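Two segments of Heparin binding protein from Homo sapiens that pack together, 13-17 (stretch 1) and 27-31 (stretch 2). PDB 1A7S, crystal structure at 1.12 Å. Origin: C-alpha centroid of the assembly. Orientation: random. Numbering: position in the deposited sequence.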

ATOM      1  N   PRO A  13      -9.272   7.792   0.314  1.00  8.20           N
ATOM      2  CA  PRO A  13     -10.346   6.973  -0.290  1.00  8.07           C
ATOM      3  C   PRO A  13      -9.877   5.946  -1.329  1.00  7.50           C
ATOM      4  O   PRO A  13     -10.683   5.136  -1.793  1.00  8.34           O
ATOM      5  CB  PRO A  13     -11.283   8.006  -0.865  1.00 10.30           C
ATOM      6  CG  PRO A  13     -10.456   9.203  -1.144  1.00 11.14           C
ATOM      7  CD  PRO A  13      -9.338   9.200  -0.148  1.00  8.56           C
ATOM      8  N   PHE A  14      -8.605   5.909  -1.637  1.00  7.44           N
ATOM      9  CA  PHE A  14      -7.986   4.931  -2.479  1.00  7.20           C
ATOM     10  C   PHE A  14      -7.531   3.705  -1.726  1.00  6.44           C
ATOM     11  O   PHE A  14      -7.035   2.757  -2.331  1.00  7.91           O
ATOM     12  CB  PHE A  14      -6.824   5.551  -3.277  1.00  8.62           C
ATOM     13  CG  PHE A  14      -5.895   6.318  -2.363  1.00  8.59           C
ATOM     14  CD1 PHE A  14      -5.003   5.683  -1.562  1.00  8.78           C
ATOM     15  CD2 PHE A  14      -5.994   7.732  -2.270  1.00  9.34           C
ATOM     16  CE1 PHE A  14      -4.210   6.363  -0.636  1.00 10.10           C
ATOM     17  CE2 PHE A  14      -5.208   8.397  -1.352  1.00 10.05           C
ATOM     18  CZ  PHE A  14      -4.351   7.744  -0.532  1.00 10.10           C
ATOM     19  N   LEU A  15      -7.575   3.719  -0.397  1.00  6.56           N
ATOM     20  CA  LEU A  15      -6.988   2.687   0.385  1.00  6.97           C
ATOM     21  C   LEU A  15      -7.768   1.362   0.301  1.00  7.70           C
ATOM     22  O   LEU A  15      -9.015   1.393   0.389  1.00 10.01           O
ATOM     23  CB  LEU A  15      -6.886   3.034   1.850  1.00  9.23           C
ATOM     24  CG  LEU A  15      -5.823   3.872   2.348  1.00 13.05           C
ATOM     25  CD1 LEU A  15      -5.909   3.941   3.880  1.00 14.47           C
ATOM     26  CD2 LEU A  15      -4.400   3.478   1.916  1.00 11.61           C
ATOM     27  N   ALA A  16      -7.034   0.288   0.233  1.00  7.37           N
ATOM     28  CA  ALA A  16      -7.625  -1.043   0.300  1.00  7.41           C
ATOM     29  C   ALA A  16      -7.208  -1.740   1.574  1.00  7.08           C
ATOM     30  O   ALA A  16      -6.097  -1.568   2.046  1.00  8.17           O
ATOM     31  CB  ALA A  16      -7.077  -1.863  -0.890  1.00  8.47           C
ATOM     32  N   SER A  17      -8.105  -2.577   2.068  1.00  7.26           N
ATOM     33  CA  SER A  17      -7.873  -3.559   3.121  1.00  7.87           C
ATOM     34  C   SER A  17      -7.904  -4.931   2.440  1.00  6.97           C
ATOM     35  O   SER A  17      -8.886  -5.265   1.814  1.00  9.16           O
ATOM     36  CB  SER A  17      -8.927  -3.446   4.204  1.00  7.72           C
ATOM     37  OG  SER A  17      -8.851  -4.539   5.092  1.00  7.63           O
ATOM     38  N   GLY A  27      -2.438  -3.804   3.347  1.00  7.75           N
ATOM     39  CA  GLY A  27      -3.135  -2.743   2.635  1.00  8.05           C
ATOM     40  C   GLY A  27      -2.802  -2.756   1.169  1.00  6.65           C
ATOM     41  O   GLY A  27      -2.101  -3.630   0.659  1.00  7.62           O
ATOM     42  N   GLY A  28      -3.307  -1.761   0.475  1.00  8.23           N
ATOM     43  CA  GLY A  28      -3.071  -1.550  -0.944  1.00  6.83           C
ATOM     44  C   GLY A  28      -3.728  -0.265  -1.370  1.00  6.30           C
ATOM     45  O   GLY A  28      -4.307   0.457  -0.547  1.00  6.78           O
ATOM     46  N   ALA A  29      -3.717  -0.001  -2.650  1.00  7.01           N
ATOM     47  CA  ALA A  29      -4.347   1.182  -3.203  1.00  6.83           C
ATOM     48  C   ALA A  29      -5.044   0.811  -4.521  1.00  6.19           C
ATOM     49  O   ALA A  29      -4.459   0.112  -5.360  1.00  6.80           O
ATOM     50  CB  ALA A  29      -3.295   2.250  -3.530  1.00  9.15           C
ATOM     51  N   LEU A  30      -6.229   1.340  -4.726  1.00  6.62           N
ATOM     52  CA  LEU A  30      -6.869   1.213  -6.028  1.00  6.91           C
ATOM     53  C   LEU A  30      -6.095   2.106  -6.992  1.00  6.69           C
ATOM     54  O   LEU A  30      -5.976   3.309  -6.762  1.00  7.50           O
ATOM     55  CB  LEU A  30      -8.338   1.697  -5.922  1.00  7.42           C
ATOM     56  CG  LEU A  30      -9.199   1.448  -7.162  1.00  7.84           C
ATOM     57  CD1 LEU A  30      -9.454  -0.055  -7.368  1.00  8.68           C
ATOM     58  CD2 LEU A  30     -10.486   2.205  -7.105  1.00  8.89           C
ATOM     59  N   ILE A  31      -5.579   1.538  -8.099  1.00  6.58           N
ATOM     60  CA  ILE A  31      -4.806   2.309  -9.085  1.00  6.64           C
ATOM     61  C   ILE A  31      -5.435   2.318 -10.454  1.00  8.01           C
ATOM     62  O   ILE A  31      -4.918   2.963 -11.400  1.00  8.09           O
ATOM     63  CB  ILE A  31      -3.347   1.840  -9.183  1.00  7.63           C
ATOM     64  CG1 ILE A  31      -3.216   0.359  -9.565  1.00  7.30           C
ATOM     65  CG2 ILE A  31      -2.627   2.134  -7.851  1.00  7.96           C
ATOM     66  CD1 ILE A  31      -1.924   0.011 -10.272  1.00  8.11           C
TER

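This contact is a short piece of antiparallel β-sheet, held chiefly by backbone hydrogen bonds and supplemented by a single apolar side-chain contact, between Phe 14 and Ala 29. Residues 15-17 form one strand and 27-31 the other; their N-to-C directions differ by 133°, so the pairing is antiparallel but visibly twisted. The register runs Leu 15 with Ala 29, Ala 16 with Gly 28 and Ser 17 with Gly 27, with CA atoms of each pair 4.7 to 4.8 Å apart.

Three hydrogen bonds define the pairing. The amide N of Ala 16 donates to O of Gly 28 at 2.8 Å, with an angle of 164° at the hydrogen, close to linear. The return bond of the same pair, from N of Gly 28 to O of Ala 16, is longer at 3.2 Å and bent to 127°, so it is weak. This hydrogen-bonded pair is therefore lopsided, one half well formed and the other weak. The third bond lies beyond the regular strand of the first stretch: N of Leu 30 donates to O of Phe 14 at 2.9 Å and 162°. Phe 14 is in the loop that leads into the strand, yet its carbonyl already engages the partner backbone.

Two CA-H...O contacts reinforce this pattern. O of Phe 14 also receives CA of Ala 29 at 3.2 Å, and O of Ala 16, which accepts the weak bond from N of Gly 28, lies 3.2 Å from CA of Gly 27. Each carbonyl thus meets an amide N and the CA of the residue preceding it.

Where Ala 16 pairs with Gly 28, a methyl sits across from a residue with no side chain. Gly 28 has an extended backbone, with phi and psi of -176° and -174°, and CB of Ala 16 lies 3.6 Å from O of Gly 28. A CB placed on Gly 28 would lie 3.7 Å from CB of Ala 16, an ordinary contact distance, so no clash here requires glycine. At Gly 27, a CB would fall 3.5 Å from O of Ala 16, near the carbonyl that its own CA already approaches. Alanine at position 16 suits this setting: its methyl is apolar, fits a buried site and asks for little space.

Leu 15, Ala 29 and Ser 17 direct their side chains to the opposite face from Ala 16. The side chain of Leu 15, apolar and buried, contributes little to the contact, which is carried by its backbone: CA of Leu 15 lies 3.6 Å from O of Gly 28. Phe 14 has more of its own surface covered, 56 Å² against 10 Å² for Leu 15. Its CA-to-CB bond points sideways and, with chi1 at 50° (p), its ring brings CD1 to 4.3 Å from CB of Ala 29, an oblique approach to a compact methyl. Leu 30, also sideways and suitably apolar for a buried site, brings CB to 4.0 Å from O of Phe 14. Buried Ser 17 has its polar OG hydrogen-bonded elsewhere in the structure.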